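Local coordinates for TbpB (Actinobacillus pleuropneumoniae, PDB 3HOL), which probably binds host transferrin as the surface lipoprotein component of the bacterial transferrin receptor, serving iron acquisition, at residues T381-V386 / A394-D399; R400-R405 / D423-N428. All coordinates share one frame; numbering follows the deposited sequence.

Contact 1: T381-V386 / A394-D399; sequences TWDAQV and ATADDD
Ala394 sets its methyl on the indole of Trp382. Ala394 CB lies over the centre of one face, 3.9 Å from the centroid of the Trp382 six-membered ring, a CH-pi contact. Trp382 CG sits between the backbone N and the carbonyl carbon (chi1 60°), which turns one ring face to Ala394 CB. The indole NE1 bonds outside the pair, to Phe422 O. On the same sheet face Ala384 CB meets Ala394 CB at 3.9 Å. These two alanines form an antiparallel hydrogen-bonded pair at the end of the hairpin of strands 375-387 and 391-394, in the C-lobe barrel. Ala384 N gives to Ala394 O, and Ala394 N gives to Ala384 O at 3.0 Å.

Beyond this pair segment 394-399 leaves the ladder, and side chains take over as acceptors. The carboxylate of Asp383 reaches across to Ala396. Asp383 OD1 takes a nearly straight bond (172°) from Ala396 N at 3.0 Å, with the N-H arriving from above the carboxylate plane. Gln343 NE2 adds a weak bond to the same oxygen. Asp383 OD2 lies 3.4 Å from Ala396 CB. Thr381 OG1, anti to its backbone N (chi1 -175°), accepts from Asp397 N at 3.3 Å. Its outside partner is Tyr404 O. The two side-chain oxygens thus satisfy successive backbone N-H groups where strand pairing has ended, while the methyls of Ala384 and Ala394 and the indole of Trp382 meet on the other face.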
ATOM      1  N   THR A 381      -5.288 -18.653  16.639  1.00 18.61           N
ATOM      2  CA  THR A 381      -4.143 -18.634  17.530  1.00 18.20           C
ATOM      3  C   THR A 381      -3.627 -17.181  17.676  1.00 18.03           C
ATOM      4  O   THR A 381      -4.275 -16.257  17.197  1.00 17.35           O
ATOM      5  CB  THR A 381      -3.079 -19.653  17.068  1.00 18.01           C
ATOM      6  OG1 THR A 381      -2.020 -19.700  18.012  1.00 18.67           O
ATOM      7  CG2 THR A 381      -2.493 -19.327  15.682  1.00 18.96           C
ATOM      8  N   TRP A 382      -2.485 -16.987  18.329  1.00 18.00           N
ATOM      9  CA  TRP A 382      -1.984 -15.648  18.544  1.00 18.44           C
ATOM     10  C   TRP A 382      -0.481 -15.672  18.773  1.00 18.48           C
ATOM     11  O   TRP A 382       0.109 -16.737  18.953  1.00 17.58           O
ATOM     12  CB  TRP A 382      -2.767 -14.957  19.672  1.00 18.38           C
ATOM     13  CG  TRP A 382      -2.727 -15.622  21.050  1.00 19.45           C
ATOM     14  CD1 TRP A 382      -2.902 -16.953  21.352  1.00 20.37           C
ATOM     15  CD2 TRP A 382      -2.520 -14.954  22.309  1.00 20.34           C
ATOM     16  NE1 TRP A 382      -2.827 -17.153  22.726  1.00 18.77           N
ATOM     17  CE2 TRP A 382      -2.573 -15.947  23.330  1.00 20.50           C
ATOM     18  CE3 TRP A 382      -2.307 -13.610  22.672  1.00 17.28           C
ATOM     19  CZ2 TRP A 382      -2.410 -15.629  24.686  1.00 19.73           C
ATOM     20  CZ3 TRP A 382      -2.141 -13.292  24.006  1.00 20.43           C
ATOM     21  CH2 TRP A 382      -2.192 -14.299  25.007  1.00 21.40           C
ATOM     22  N   ASP A 383       0.131 -14.496  18.667  1.00 18.30           N
ATOM     23  CA  ASP A 383       1.532 -14.224  19.019  1.00 18.41           C
ATOM     24  C   ASP A 383       1.488 -13.025  19.970  1.00 18.81           C
ATOM     25  O   ASP A 383       0.712 -12.065  19.765  1.00 17.49           O
ATOM     26  CB  ASP A 383       2.380 -13.865  17.783  1.00 18.62           C
ATOM     27  CG  ASP A 383       2.679 -15.046  16.901  1.00 19.04           C
ATOM     28  OD1 ASP A 383       3.464 -15.924  17.315  1.00 17.87           O
ATOM     29  OD2 ASP A 383       2.148 -15.106  15.767  1.00 18.35           O
ATOM     30  N   ALA A 384       2.305 -13.081  21.013  1.00 18.50           N
ATOM     31  CA  ALA A 384       2.240 -12.100  22.072  1.00 18.90           C
ATOM     32  C   ALA A 384       3.486 -12.137  22.934  1.00 19.81           C
ATOM     33  O   ALA A 384       4.197 -13.145  23.003  1.00 19.61           O
ATOM     34  CB  ALA A 384       1.000 -12.318  22.954  1.00 18.93           C
ATOM     35  N   GLN A 385       3.730 -11.017  23.593  1.00 20.54           N
ATOM     36  CA  GLN A 385       4.680 -10.966  24.675  1.00 21.24           C
ATOM     37  C   GLN A 385       4.074 -10.186  25.822  1.00 20.95           C
ATOM     38  O   GLN A 385       3.444  -9.140  25.627  1.00 19.62           O
ATOM     39  CB  GLN A 385       5.979 -10.349  24.202  1.00 21.46           C
ATOM     40  CG  GLN A 385       7.072 -10.452  25.207  1.00 24.86           C
ATOM     41  CD  GLN A 385       8.264  -9.651  24.775  1.00 27.11           C
ATOM     42  OE1 GLN A 385       8.864  -9.944  23.749  1.00 31.00           O
ATOM     43  NE2 GLN A 385       8.605  -8.624  25.540  1.00 27.90           N
ATOM     44  N   VAL A 386       4.217 -10.745  27.026  1.00 20.33           N
ATOM     45  CA  VAL A 386       3.761 -10.094  28.236  1.00 20.58           C
ATOM     46  C   VAL A 386       4.976  -9.970  29.142  1.00 21.89           C
ATOM     47  O   VAL A 386       5.725 -10.934  29.291  1.00 21.29           O
ATOM     48  CB  VAL A 386       2.621 -10.859  28.934  1.00 19.59           C
ATOM     49  CG1 VAL A 386       2.107 -10.046  30.121  1.00 20.03           C
ATOM     50  CG2 VAL A 386       1.436 -11.162  27.965  1.00 18.42           C
ATOM     51  N   ALA A 394       3.442 -15.962  23.703  1.00 24.37           N
ATOM     52  CA  ALA A 394       2.542 -16.806  22.975  1.00 23.49           C
ATOM     53  C   ALA A 394       3.144 -16.926  21.577  1.00 23.46           C
ATOM     54  O   ALA A 394       3.522 -15.924  20.963  1.00 22.09           O
ATOM     55  CB  ALA A 394       1.166 -16.190  22.940  1.00 23.39           C
ATOM     56  N   THR A 395       3.276 -18.158  21.095  1.00 23.41           N
ATOM     57  CA  THR A 395       3.819 -18.407  19.773  1.00 24.22           C
ATOM     58  C   THR A 395       2.840 -19.214  18.932  1.00 23.47           C
ATOM     59  O   THR A 395       2.558 -20.349  19.267  1.00 23.65           O
ATOM     60  CB  THR A 395       5.118 -19.172  19.895  1.00 24.28           C
ATOM     61  OG1 THR A 395       6.036 -18.360  20.615  1.00 27.82           O
ATOM     62  CG2 THR A 395       5.703 -19.500  18.518  1.00 25.99           C
ATOM     63  N   ALA A 396       2.349 -18.625  17.836  1.00 23.07           N
ATOM     64  CA  ALA A 396       1.287 -19.194  16.996  1.00 22.33           C
ATOM     65  C   ALA A 396       1.517 -20.683  16.701  1.00 22.86           C
ATOM     66  O   ALA A 396       2.598 -21.078  16.255  1.00 21.32           O
ATOM     67  CB  ALA A 396       1.143 -18.395  15.669  1.00 22.28           C
ATOM     68  N   ASP A 397       0.487 -21.488  16.943  1.00 23.71           N
ATOM     69  CA  ASP A 397       0.578 -22.933  16.704  1.00 25.62           C
ATOM     70  C   ASP A 397      -0.793 -23.496  16.320  1.00 25.74           C
ATOM     71  O   ASP A 397      -1.798 -22.785  16.362  1.00 25.09           O
ATOM     72  CB  ASP A 397       1.227 -23.649  17.905  1.00 25.28           C
ATOM     73  CG  ASP A 397       0.283 -23.781  19.133  1.00 28.64           C
ATOM     74  OD1 ASP A 397      -0.812 -24.338  19.033  1.00 29.48           O
ATOM     75  OD2 ASP A 397       0.665 -23.375  20.245  1.00 34.67           O
ATOM     76  N   ASP A 398      -0.833 -24.761  15.909  1.00 27.13           N
ATOM     77  CA  ASP A 398      -2.089 -25.345  15.414  1.00 28.05           C
ATOM     78  C   ASP A 398      -2.648 -26.480  16.281  1.00 28.97           C
ATOM     79  O   ASP A 398      -3.549 -27.210  15.849  1.00 29.62           O
ATOM     80  CB  ASP A 398      -1.928 -25.819  13.971  1.00 28.81           C
ATOM     81  CG  ASP A 398      -0.931 -26.941  13.822  1.00 28.81           C
ATOM     82  OD1 ASP A 398      -0.217 -27.308  14.795  1.00 31.45           O
ATOM     83  OD2 ASP A 398      -0.839 -27.452  12.691  1.00 32.01           O
ATOM     84  N   ASP A 399      -2.121 -26.614  17.496  1.00 28.93           N
ATOM     85  CA  ASP A 399      -2.689 -27.534  18.492  1.00 29.04           C
ATOM     86  C   ASP A 399      -3.936 -26.904  19.129  1.00 28.94           C
ATOM     87  O   ASP A 399      -3.869 -26.171  20.127  1.00 29.31           O
ATOM     88  CB  ASP A 399      -1.633 -27.897  19.535  1.00 28.14           C
ATOM     89  CG  ASP A 399      -2.155 -28.854  20.623  1.00 28.11           C
ATOM     90  OD1 ASP A 399      -3.372 -29.097  20.736  1.00 27.57           O
ATOM     91  OD2 ASP A 399      -1.317 -29.311  21.409  1.00 28.80           O
TER

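Contact 2: R400-R405 / D423-N428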
ATOM      1  N   ARG A 400      -5.073 -27.217  18.548  1.00 29.13           N
ATOM      2  CA  ARG A 400      -6.347 -26.652  18.950  1.00 30.88           C
ATOM      3  C   ARG A 400      -6.883 -27.152  20.308  1.00 30.69           C
ATOM      4  O   ARG A 400      -7.881 -26.628  20.824  1.00 29.51           O
ATOM      5  CB  ARG A 400      -7.372 -26.866  17.832  1.00 31.29           C
ATOM      6  CG  ARG A 400      -6.895 -26.190  16.521  1.00 36.46           C
ATOM      7  CD  ARG A 400      -7.735 -26.545  15.312  1.00 42.24           C
ATOM      8  NE  ARG A 400      -9.079 -25.970  15.393  1.00 47.30           N
ATOM      9  CZ  ARG A 400     -10.058 -26.218  14.524  1.00 49.97           C
ATOM     10  NH1 ARG A 400      -9.855 -27.045  13.497  1.00 52.26           N
ATOM     11  NH2 ARG A 400     -11.243 -25.650  14.685  1.00 50.49           N
ATOM     12  N   LYS A 401      -6.202 -28.137  20.888  1.00 30.94           N
ATOM     13  CA  LYS A 401      -6.648 -28.706  22.153  1.00 31.36           C
ATOM     14  C   LYS A 401      -5.823 -28.119  23.289  1.00 30.61           C
ATOM     15  O   LYS A 401      -6.373 -27.723  24.311  1.00 31.03           O
ATOM     16  CB  LYS A 401      -6.564 -30.249  22.129  1.00 31.93           C
ATOM     17  CG  LYS A 401      -7.524 -30.925  21.113  1.00 35.17           C
ATOM     18  CD  LYS A 401      -7.591 -32.471  21.316  1.00 39.08           C
ATOM     19  CE  LYS A 401      -8.178 -33.214  20.110  1.00 38.85           C
ATOM     20  NZ  LYS A 401      -9.678 -33.253  20.059  1.00 40.57           N
ATOM     21  N   ALA A 402      -4.510 -28.032  23.094  1.00 29.65           N
ATOM     22  CA  ALA A 402      -3.608 -27.630  24.161  1.00 28.59           C
ATOM     23  C   ALA A 402      -2.714 -26.416  23.850  1.00 27.74           C
ATOM     24  O   ALA A 402      -1.942 -25.978  24.708  1.00 27.64           O
ATOM     25  CB  ALA A 402      -2.728 -28.838  24.604  1.00 28.67           C
ATOM     26  N   GLY A 403      -2.783 -25.885  22.635  1.00 26.48           N
ATOM     27  CA  GLY A 403      -1.825 -24.850  22.258  1.00 25.93           C
ATOM     28  C   GLY A 403      -2.214 -23.440  22.683  1.00 24.82           C
ATOM     29  O   GLY A 403      -2.990 -23.224  23.637  1.00 24.79           O
ATOM     30  N   TYR A 404      -1.653 -22.484  21.948  1.00 23.84           N
ATOM     31  CA  TYR A 404      -1.946 -21.053  22.113  1.00 22.06           C
ATOM     32  C   TYR A 404      -3.220 -20.732  21.351  1.00 21.04           C
ATOM     33  O   TYR A 404      -3.188 -20.128  20.265  1.00 20.54           O
ATOM     34  CB  TYR A 404      -0.776 -20.228  21.608  1.00 20.30           C
ATOM     35  CG  TYR A 404       0.464 -20.397  22.462  1.00 23.28           C
ATOM     36  CD1 TYR A 404       0.586 -19.738  23.703  1.00 22.87           C
ATOM     37  CD2 TYR A 404       1.507 -21.217  22.047  1.00 22.19           C
ATOM     38  CE1 TYR A 404       1.710 -19.918  24.500  1.00 25.15           C
ATOM     39  CE2 TYR A 404       2.632 -21.404  22.833  1.00 25.37           C
ATOM     40  CZ  TYR A 404       2.734 -20.756  24.049  1.00 25.20           C
ATOM     41  OH  TYR A 404       3.867 -20.921  24.818  1.00 25.41           O
ATOM     42  N   ARG A 405      -4.336 -21.170  21.921  1.00 20.04           N
ATOM     43  CA  ARG A 405      -5.637 -21.092  21.286  1.00 19.22           C
ATOM     44  C   ARG A 405      -6.253 -19.688  21.380  1.00 19.27           C
ATOM     45  O   ARG A 405      -6.074 -18.983  22.370  1.00 18.92           O
ATOM     46  CB  ARG A 405      -6.597 -22.067  21.972  1.00 19.84           C
ATOM     47  CG  ARG A 405      -6.201 -23.561  21.876  1.00 20.12           C
ATOM     48  CD  ARG A 405      -6.652 -24.273  23.149  1.00 22.59           C
ATOM     49  NE  ARG A 405      -5.696 -24.093  24.260  1.00 25.97           N
ATOM     50  CZ  ARG A 405      -6.009 -24.200  25.559  1.00 25.60           C
ATOM     51  NH1 ARG A 405      -7.265 -24.473  25.943  1.00 25.80           N
ATOM     52  NH2 ARG A 405      -5.061 -24.044  26.480  1.00 23.97           N
ATOM     53  N   ASP A 423      -2.953 -19.542  27.099  1.00 19.40           N
ATOM     54  CA  ASP A 423      -1.587 -20.037  27.191  1.00 19.94           C
ATOM     55  C   ASP A 423      -1.586 -21.526  26.818  1.00 21.10           C
ATOM     56  O   ASP A 423      -2.637 -22.197  26.899  1.00 20.55           O
ATOM     57  CB  ASP A 423      -1.048 -19.860  28.615  1.00 20.51           C
ATOM     58  CG  ASP A 423       0.455 -20.095  28.709  1.00 21.21           C
ATOM     59  OD1 ASP A 423       1.069 -20.349  27.666  1.00 21.97           O
ATOM     60  OD2 ASP A 423       1.000 -20.008  29.824  1.00 22.12           O
ATOM     61  N   LYS A 424      -0.432 -22.047  26.396  1.00 22.17           N
ATOM     62  CA  LYS A 424      -0.357 -23.481  26.091  1.00 25.00           C
ATOM     63  C   LYS A 424      -0.608 -24.303  27.399  1.00 26.11           C
ATOM     64  O   LYS A 424      -0.164 -23.897  28.491  1.00 26.61           O
ATOM     65  CB  LYS A 424       0.950 -23.827  25.365  1.00 24.50           C
ATOM     66  CG  LYS A 424       1.859 -24.755  26.082  1.00 30.30           C
ATOM     67  CD  LYS A 424       3.169 -24.943  25.340  1.00 34.41           C
ATOM     68  CE  LYS A 424       2.981 -25.828  24.158  1.00 35.70           C
ATOM     69  NZ  LYS A 424       4.284 -26.513  23.916  1.00 39.19           N
ATOM     70  N   ASN A 425      -1.399 -25.377  27.293  1.00 26.85           N
ATOM     71  CA  ASN A 425      -1.839 -26.188  28.466  1.00 27.58           C
ATOM     72  C   ASN A 425      -2.713 -25.438  29.475  1.00 28.41           C
ATOM     73  O   ASN A 425      -2.975 -25.933  30.566  1.00 29.07           O
ATOM     74  CB  ASN A 425      -0.635 -26.869  29.149  1.00 27.29           C
ATOM     75  CG  ASN A 425       0.121 -27.774  28.189  1.00 27.08           C
ATOM     76  OD1 ASN A 425      -0.496 -28.477  27.401  1.00 28.45           O
ATOM     77  ND2 ASN A 425       1.439 -27.731  28.220  1.00 26.44           N
ATOM     78  N   GLY A 426      -3.180 -24.245  29.107  1.00 27.98           N
ATOM     79  CA  GLY A 426      -3.909 -23.394  30.036  1.00 27.49           C
ATOM     80  C   GLY A 426      -5.337 -23.872  30.175  1.00 28.01           C
ATOM     81  O   GLY A 426      -5.983 -24.219  29.174  1.00 28.10           O
ATOM     82  N   VAL A 427      -5.822 -23.922  31.422  1.00 27.18           N
ATOM     83  CA  VAL A 427      -7.208 -24.280  31.693  1.00 25.94           C
ATOM     84  C   VAL A 427      -8.109 -23.106  31.377  1.00 24.49           C
ATOM     85  O   VAL A 427      -9.072 -23.233  30.646  1.00 24.19           O
ATOM     86  CB  VAL A 427      -7.428 -24.676  33.194  1.00 25.99           C
ATOM     87  CG1 VAL A 427      -8.911 -25.014  33.456  1.00 26.63           C
ATOM     88  CG2 VAL A 427      -6.506 -25.819  33.608  1.00 27.09           C
ATOM     89  N   ASN A 428      -7.800 -21.957  31.960  1.00 23.58           N
ATOM     90  CA  ASN A 428      -8.578 -20.753  31.739  1.00 22.75           C
ATOM     91  C   ASN A 428      -7.784 -19.774  30.866  1.00 21.72           C
ATOM     92  O   ASN A 428      -6.545 -19.824  30.869  1.00 21.31           O
ATOM     93  CB  ASN A 428      -8.902 -20.116  33.067  1.00 23.33           C
ATOM     94  CG  ASN A 428      -9.786 -20.987  33.931  1.00 25.14           C
ATOM     95  OD1 ASN A 428      -9.432 -21.290  35.079  1.00 28.51           O
ATOM     96  ND2 ASN A 428     -10.934 -21.395  33.396  1.00 21.41           N
TER
HETATM   97  O   HOH W   1       3.570 -19.260  27.365  1.00 21.15           O
HETATM   98  O   HOH W   2      -9.607 -24.629  28.018  1.00 46.94           O
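Tyr404 reaches Lys424 with CG anti to its carbonyl carbon, beside its backbone N (chi1 -67°), and the ring leans along the 423-428 loop. Arg405 starts the same way, then bends at chi2 and chi3 (-82°), which curls its guanidinium back to the neighbouring turn. That turn is a type II beta turn from Asp423 to Gly426, in the loop joining two antiparallel strands of the C-lobe barrel. Tyr404 is itself the centre of an inverse gamma turn.

Lys424 CB lies over one face of the Tyr404 ring, offset toward its rim and 3.9 Å from the centroid. Asp423 runs alongside Tyr404, pointing the same way. Asp423 OD1 comes to 3.3 Å from Tyr404 CE1, and one water joins this oxygen to Tyr404 OH. Asp423 OD2 bonds to Trp392 NE1.

The backbone link is a short bond from Asn425 N to Ala402 O, 2.7 Å. Nearby, Asn425 OD1 touches Ala402 CB at 3.6 Å.

The guanidinium of Arg405 ties both loops together. Arg405 NE gives to Gly403 O within its own loop at 2.9 Å, which helps fix the group's rotation. NH2 bonds weakly to Asp423 O, so the turn is gripped near both ends. A second water links NH1, weakly, to Val427 O. The stronger bond of Arg405 NH2 goes to Gly426 O at 2.9 Å and is almost straight. NH2 meets a lone pair of Gly426 O in the carbonyl plane, and that O lies in the plane of the guanidinium.

In the fold
Contact 1 is buried and contact 2 lies at the surface; their centres are about 10 Å apart. Both belong to the C-lobe barrel, and one loop, between strands 391-394 and 405-411, serves both. Its first part runs beside strand 375-387; its second part meets the loop before strand 431-438. The two contacts are joined at Tyr404: Tyr404 O lies 2.6 Å from Thr381 OG1, and Tyr404 N lies 3.0 Å from Asp397 OD2, both probable hydrogen bonds. In contact 1, neutral and acidic side chains accept backbone N-H groups beside an apolar face. In contact 2, an arginine donates to backbone carbonyls, and two waters add bridges, one of them weak.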